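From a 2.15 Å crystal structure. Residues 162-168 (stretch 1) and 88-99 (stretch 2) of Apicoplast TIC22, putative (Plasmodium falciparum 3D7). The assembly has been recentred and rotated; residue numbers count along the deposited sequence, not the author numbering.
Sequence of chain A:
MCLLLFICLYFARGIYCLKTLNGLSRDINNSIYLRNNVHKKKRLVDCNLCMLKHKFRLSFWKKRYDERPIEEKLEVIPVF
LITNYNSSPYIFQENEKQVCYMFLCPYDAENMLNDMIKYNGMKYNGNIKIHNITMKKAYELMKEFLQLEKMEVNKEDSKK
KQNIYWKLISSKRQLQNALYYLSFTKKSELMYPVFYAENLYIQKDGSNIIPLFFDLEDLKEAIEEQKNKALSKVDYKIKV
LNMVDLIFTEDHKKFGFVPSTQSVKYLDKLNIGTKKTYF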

ATOM      1  N   GLN A 162      -1.601 -18.970  18.160  1.00132.54           N
ATOM      2  CA  GLN A 162      -0.154 -19.064  18.310  1.00130.83           C
ATOM      3  C   GLN A 162       0.561 -17.965  17.525  1.00128.75           C
ATOM      4  O   GLN A 162       1.124 -17.039  18.109  1.00123.53           O
ATOM      5  CB  GLN A 162       0.343 -20.441  17.860  1.00130.02           C
ATOM      6  CG  GLN A 162       1.817 -20.686  18.129  1.00126.66           C
ATOM      7  CD  GLN A 162       2.133 -20.743  19.610  1.00129.53           C
ATOM      8  OE1 GLN A 162       3.192 -20.296  20.048  1.00128.48           O
ATOM      9  NE2 GLN A 162       1.210 -21.294  20.390  1.00131.64           N
ATOM     10  N   ASN A 163       0.536 -18.074  16.199  1.00103.74           N
ATOM     11  CA  ASN A 163       1.186 -17.092  15.337  1.00100.74           C
ATOM     12  C   ASN A 163       0.234 -16.021  14.820  1.00 89.72           C
ATOM     13  O   ASN A 163      -0.937 -16.289  14.553  1.00 91.45           O
ATOM     14  CB  ASN A 163       1.889 -17.780  14.164  1.00106.51           C
ATOM     15  CG  ASN A 163       3.234 -18.360  14.552  1.00115.13           C
ATOM     16  OD1 ASN A 163       3.841 -17.945  15.540  1.00114.92           O
ATOM     17  ND2 ASN A 163       3.712 -19.322  13.768  1.00118.87           N
ATOM     18  N   ILE A 164       0.753 -14.806  14.681  1.00 79.28           N
ATOM     19  CA  ILE A 164      -0.044 -13.673  14.234  1.00 70.40           C
ATOM     20  C   ILE A 164      -0.158 -13.623  12.717  1.00 66.22           C
ATOM     21  O   ILE A 164       0.842 -13.693  12.006  1.00 69.03           O
ATOM     22  CB  ILE A 164       0.553 -12.341  14.725  1.00 66.96           C
ATOM     23  CG1 ILE A 164       0.543 -12.282  16.254  1.00 68.78           C
ATOM     24  CG2 ILE A 164      -0.207 -11.163  14.127  1.00 61.03           C
ATOM     25  CD1 ILE A 164       1.167 -11.024  16.821  1.00 61.51           C
ATOM     26  N   TYR A 165      -1.386 -13.504  12.226  1.00 65.77           N
ATOM     27  CA  TYR A 165      -1.620 -13.304  10.804  1.00 58.97           C
ATOM     28  C   TYR A 165      -1.634 -11.814  10.471  1.00 55.49           C
ATOM     29  O   TYR A 165      -2.562 -11.091  10.835  1.00 58.56           O
ATOM     30  CB  TYR A 165      -2.929 -13.967  10.366  1.00 65.92           C
ATOM     31  CG  TYR A 165      -3.288 -13.702   8.920  1.00 73.71           C
ATOM     32  CD1 TYR A 165      -2.505 -14.199   7.888  1.00 76.14           C
ATOM     33  CD2 TYR A 165      -4.411 -12.957   8.588  1.00 77.61           C
ATOM     34  CE1 TYR A 165      -2.826 -13.959   6.566  1.00 76.19           C
ATOM     35  CE2 TYR A 165      -4.743 -12.712   7.268  1.00 80.00           C
ATOM     36  CZ  TYR A 165      -3.946 -13.214   6.261  1.00 81.78           C
ATOM     37  OH  TYR A 165      -4.272 -12.973   4.944  1.00 90.00           O
ATOM     38  N   TRP A 166      -0.590 -11.361   9.786  1.00 48.38           N
ATOM     39  CA  TRP A 166      -0.474  -9.965   9.390  1.00 53.52           C
ATOM     40  C   TRP A 166      -1.252  -9.705   8.105  1.00 54.48           C
ATOM     41  O   TRP A 166      -0.847 -10.139   7.028  1.00 57.64           O
ATOM     42  CB  TRP A 166       0.997  -9.591   9.214  1.00 52.51           C
ATOM     43  CG  TRP A 166       1.793  -9.778  10.466  1.00 60.75           C
ATOM     44  CD1 TRP A 166       2.516 -10.882  10.830  1.00 63.25           C
ATOM     45  CD2 TRP A 166       1.936  -8.836  11.533  1.00 62.10           C
ATOM     46  NE1 TRP A 166       3.107 -10.677  12.054  1.00 66.49           N
ATOM     47  CE2 TRP A 166       2.763  -9.429  12.510  1.00 65.11           C
ATOM     48  CE3 TRP A 166       1.446  -7.545  11.760  1.00 59.77           C
ATOM     49  CZ2 TRP A 166       3.112  -8.779  13.690  1.00 60.38           C
ATOM     50  CZ3 TRP A 166       1.790  -6.900  12.934  1.00 61.21           C
ATOM     51  CH2 TRP A 166       2.616  -7.517  13.882  1.00 59.23           C
ATOM     52  N   LYS A 167      -2.371  -8.998   8.229  1.00 51.10           N
ATOM     53  CA  LYS A 167      -3.268  -8.754   7.101  1.00 45.08           C
ATOM     54  C   LYS A 167      -3.047  -7.377   6.481  1.00 44.89           C
ATOM     55  O   LYS A 167      -3.235  -6.352   7.134  1.00 46.69           O
ATOM     56  CB  LYS A 167      -4.723  -8.904   7.549  1.00 52.11           C
ATOM     57  CG  LYS A 167      -5.749  -8.602   6.479  1.00 58.12           C
ATOM     58  CD  LYS A 167      -7.160  -8.641   7.053  1.00 73.17           C
ATOM     59  CE  LYS A 167      -7.576 -10.058   7.408  1.00 86.23           C
ATOM     60  NZ  LYS A 167      -7.695 -10.921   6.199  1.00 97.01           N
ATOM     61  N   LEU A 168      -2.649  -7.365   5.213  1.00 40.61           N
ATOM     62  CA  LEU A 168      -2.410  -6.117   4.497  1.00 43.69           C
ATOM     63  C   LEU A 168      -3.711  -5.594   3.892  1.00 42.97           C
ATOM     64  O   LEU A 168      -4.420  -6.327   3.204  1.00 49.93           O
ATOM     65  CB  LEU A 168      -1.356  -6.329   3.406  1.00 43.39           C
ATOM     66  CG  LEU A 168      -0.892  -5.122   2.582  1.00 46.12           C
ATOM     67  CD1 LEU A 168      -0.171  -4.102   3.448  1.00 38.84           C
ATOM     68  CD2 LEU A 168       0.003  -5.576   1.438  1.00 49.64           C
TER
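Stretch 2 (88-99) SPYIFQENEKQV

Stretch 2 folds back on itself as a hairpin: strand 97-99 pairs with the strand ending at Glu94 through backbone hydrogen bonds such as Val99 N to Phe92 O (2.8 Å) and Glu94 N to Lys97 O (3.0 Å), and a cis peptide bond precedes Glu96 in the turn. The returning strand, 97-99, lies beside stretch 1, running parallel to the strand of stretch 1 that includes Tyr165 to Leu168 but splayed from it by 42°, with the axes 4.5 Å apart at their closest. Gln98 is the most covered residue. Its carbonyl accepts a backbone hydrogen bond from Tyr165 N to Gln98 O, short at 2.5 Å, and the same oxygen lies 3.2 Å from Ile164 CA in a CA-H...O contact. Its extended side chain (m, t) reaches back along stretch 1, placing NE2 3.0 Å from Gln162 O. Tyr165 pairs with Val99, their CA atoms 4.6 Å apart and their side chains on the same sheet face; Val99 CG2 meets the ring edge at CD2 of Tyr165 (3.9 Å), while Val99 CA approaches Tyr165 O at 3.3 Å. Farther out, Ile164 CD1 touches Ile91 CD1 (3.6 Å) and Pro89 CG meets the Trp166 ring edge at CH2 (3.9 Å). Lys167 NZ stays 4.1 Å from Glu94 OE2, beyond salt-bridge range.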

ATOM      1  N   SER A  88       3.405  -1.247  20.015  1.00 56.53           N
ATOM      2  CA  SER A  88       2.949  -2.617  19.811  1.00 57.56           C
ATOM      3  C   SER A  88       1.534  -2.636  19.245  1.00 45.37           C
ATOM      4  O   SER A  88       0.659  -1.918  19.730  1.00 47.07           O
ATOM      5  CB  SER A  88       3.015  -3.413  21.112  1.00 58.27           C
ATOM      6  OG  SER A  88       4.313  -3.942  21.308  1.00 67.56           O
ATOM      7  N   PRO A  89       1.310  -3.465  18.214  1.00 40.85           N
ATOM      8  CA  PRO A  89       0.024  -3.574  17.517  1.00 44.81           C
ATOM      9  C   PRO A  89      -1.050  -4.229  18.373  1.00 41.85           C
ATOM     10  O   PRO A  89      -0.747  -5.042  19.241  1.00 51.68           O
ATOM     11  CB  PRO A  89       0.344  -4.491  16.327  1.00 43.39           C
ATOM     12  CG  PRO A  89       1.838  -4.514  16.229  1.00 46.68           C
ATOM     13  CD  PRO A  89       2.334  -4.336  17.616  1.00 41.68           C
ATOM     14  N   TYR A  90      -2.301  -3.873  18.117  1.00 42.90           N
ATOM     15  CA  TYR A  90      -3.429  -4.536  18.747  1.00 37.92           C
ATOM     16  C   TYR A  90      -3.835  -5.775  17.963  1.00 42.59           C
ATOM     17  O   TYR A  90      -4.062  -5.713  16.758  1.00 46.45           O
ATOM     18  CB  TYR A  90      -4.600  -3.568  18.881  1.00 40.35           C
ATOM     19  CG  TYR A  90      -4.335  -2.506  19.918  1.00 46.06           C
ATOM     20  CD1 TYR A  90      -4.626  -2.733  21.259  1.00 46.07           C
ATOM     21  CD2 TYR A  90      -3.762  -1.292  19.566  1.00 48.68           C
ATOM     22  CE1 TYR A  90      -4.363  -1.768  22.224  1.00 52.75           C
ATOM     23  CE2 TYR A  90      -3.505  -0.320  20.520  1.00 49.50           C
ATOM     24  CZ  TYR A  90      -3.802  -0.563  21.845  1.00 49.72           C
ATOM     25  OH  TYR A  90      -3.544   0.404  22.788  1.00 50.43           O
ATOM     26  N   ILE A  91      -3.906  -6.909  18.649  1.00 57.77           N
ATOM     27  CA  ILE A  91      -4.267  -8.164  18.007  1.00 59.75           C
ATOM     28  C   ILE A  91      -5.760  -8.414  18.137  1.00 63.55           C
ATOM     29  O   ILE A  91      -6.343  -8.186  19.194  1.00 65.55           O
ATOM     30  CB  ILE A  91      -3.525  -9.350  18.636  1.00 69.07           C
ATOM     31  CG1 ILE A  91      -2.012  -9.136  18.562  1.00 73.31           C
ATOM     32  CG2 ILE A  91      -3.920 -10.640  17.942  1.00 68.64           C
ATOM     33  CD1 ILE A  91      -1.215 -10.174  19.321  1.00 81.83           C
ATOM     34  N   PHE A  92      -6.374  -8.881  17.057  1.00 59.26           N
ATOM     35  CA  PHE A  92      -7.790  -9.222  17.077  1.00 65.03           C
ATOM     36  C   PHE A  92      -7.990 -10.679  16.708  1.00 74.39           C
ATOM     37  O   PHE A  92      -7.259 -11.228  15.887  1.00 75.10           O
ATOM     38  CB  PHE A  92      -8.583  -8.308  16.141  1.00 57.93           C
ATOM     39  CG  PHE A  92      -8.580  -6.875  16.569  1.00 54.90           C
ATOM     40  CD1 PHE A  92      -9.515  -6.408  17.478  1.00 54.70           C
ATOM     41  CD2 PHE A  92      -7.624  -5.998  16.086  1.00 48.73           C
ATOM     42  CE1 PHE A  92      -9.505  -5.092  17.887  1.00 54.68           C
ATOM     43  CE2 PHE A  92      -7.614  -4.683  16.490  1.00 53.13           C
ATOM     44  CZ  PHE A  92      -8.552  -4.230  17.397  1.00 46.19           C
ATOM     45  N   GLN A  93      -8.973 -11.307  17.338  1.00 89.00           N
ATOM     46  CA  GLN A  93      -9.270 -12.701  17.062  1.00 94.52           C
ATOM     47  C   GLN A  93     -10.152 -12.808  15.828  1.00 93.98           C
ATOM     48  O   GLN A  93     -11.319 -12.418  15.852  1.00 92.21           O
ATOM     49  CB  GLN A  93      -9.959 -13.350  18.266  1.00 98.31           C
ATOM     50  CG  GLN A  93      -9.407 -14.720  18.626  1.00104.44           C
ATOM     51  CD  GLN A  93      -7.954 -14.664  19.050  1.00112.61           C
ATOM     52  OE1 GLN A  93      -7.133 -15.470  18.607  1.00115.93           O
ATOM     53  NE2 GLN A  93      -7.622 -13.703  19.906  1.00114.28           N
ATOM     54  N   GLU A  94      -9.582 -13.311  14.739  1.00102.97           N
ATOM     55  CA  GLU A  94     -10.369 -13.623  13.554  1.00113.02           C
ATOM     56  C   GLU A  94     -10.515 -15.134  13.425  1.00126.32           C
ATOM     57  O   GLU A  94      -9.684 -15.806  12.814  1.00124.32           O
ATOM     58  CB  GLU A  94      -9.761 -13.006  12.293  1.00111.25           C
ATOM     59  CG  GLU A  94     -10.017 -11.512  12.164  1.00110.34           C
ATOM     60  CD  GLU A  94     -10.045 -11.044  10.721  1.00116.64           C
ATOM     61  OE1 GLU A  94     -10.823 -10.117  10.412  1.00117.22           O
ATOM     62  OE2 GLU A  94      -9.298 -11.608   9.894  1.00120.32           O
ATOM     63  N   ASN A  95     -11.585 -15.640  14.029  1.00139.84           N
ATOM     64  CA  ASN A  95     -11.882 -17.068  14.120  1.00150.86           C
ATOM     65  C   ASN A  95     -11.100 -17.970  13.170  1.00149.91           C
ATOM     66  O   ASN A  95     -11.402 -18.052  11.978  1.00145.90           O
ATOM     67  CB  ASN A  95     -13.383 -17.291  13.947  1.00158.33           C
ATOM     68  CG  ASN A  95     -14.206 -16.361  14.813  1.00161.17           C
ATOM     69  OD1 ASN A  95     -13.848 -16.081  15.956  1.00161.95           O
ATOM     70  ND2 ASN A  95     -15.312 -15.867  14.268  1.00162.01           N
ATOM     71  N   GLU A  96     -10.087 -18.637  13.711  1.00150.08           N
ATOM     72  CA  GLU A  96      -9.698 -18.436  15.104  1.00147.26           C
ATOM     73  C   GLU A  96      -8.198 -18.196  15.215  1.00135.68           C
ATOM     74  O   GLU A  96      -7.505 -18.846  15.998  1.00136.10           O
ATOM     75  CB  GLU A  96     -10.121 -19.619  15.978  1.00161.98           C
ATOM     76  CG  GLU A  96     -11.487 -19.445  16.625  1.00170.89           C
ATOM     77  CD  GLU A  96     -11.796 -20.525  17.646  1.00179.96           C
ATOM     78  OE1 GLU A  96     -12.242 -20.179  18.761  1.00180.86           O
ATOM     79  OE2 GLU A  96     -11.589 -21.716  17.336  1.00184.74           O
ATOM     80  N   LYS A  97      -7.709 -17.254  14.417  1.00123.28           N
ATOM     81  CA  LYS A  97      -6.299 -16.899  14.412  1.00112.72           C
ATOM     82  C   LYS A  97      -6.104 -15.522  15.035  1.00 93.17           C
ATOM     83  O   LYS A  97      -7.066 -14.777  15.233  1.00 82.67           O
ATOM     84  CB  LYS A  97      -5.760 -16.900  12.980  1.00115.33           C
ATOM     85  CG  LYS A  97      -6.765 -17.372  11.937  1.00119.73           C
ATOM     86  CD  LYS A  97      -6.292 -17.041  10.527  1.00120.93           C
ATOM     87  CE  LYS A  97      -7.310 -17.463   9.479  1.00122.63           C
ATOM     88  NZ  LYS A  97      -7.487 -18.940   9.437  1.00126.94           N
ATOM     89  N   GLN A  98      -4.857 -15.190  15.349  1.00 83.80           N
ATOM     90  CA  GLN A  98      -4.526 -13.865  15.853  1.00 77.94           C
ATOM     91  C   GLN A  98      -4.180 -12.961  14.678  1.00 73.55           C
ATOM     92  O   GLN A  98      -3.196 -13.196  13.980  1.00 68.47           O
ATOM     93  CB  GLN A  98      -3.348 -13.943  16.822  1.00 85.81           C
ATOM     94  CG  GLN A  98      -3.609 -14.790  18.055  1.00 91.95           C
ATOM     95  CD  GLN A  98      -2.379 -14.928  18.930  1.00102.18           C
ATOM     96  OE1 GLN A  98      -2.140 -14.111  19.817  1.00106.14           O
ATOM     97  NE2 GLN A  98      -1.587 -15.964  18.677  1.00107.19           N
ATOM     98  N   VAL A  99      -4.987 -11.929  14.461  1.00 66.47           N
ATOM     99  CA  VAL A  99      -4.811 -11.065  13.300  1.00 65.64           C
ATOM    100  C   VAL A  99      -4.410  -9.637  13.649  1.00 60.25           C
ATOM    101  O   VAL A  99      -4.998  -9.011  14.528  1.00 59.72           O
ATOM    102  CB  VAL A  99      -6.089 -11.015  12.444  1.00 60.25           C
ATOM    103  CG1 VAL A  99      -5.938  -9.995  11.330  1.00 58.60           C
ATOM    104  CG2 VAL A  99      -6.389 -12.387  11.874  1.00 66.16           C
TER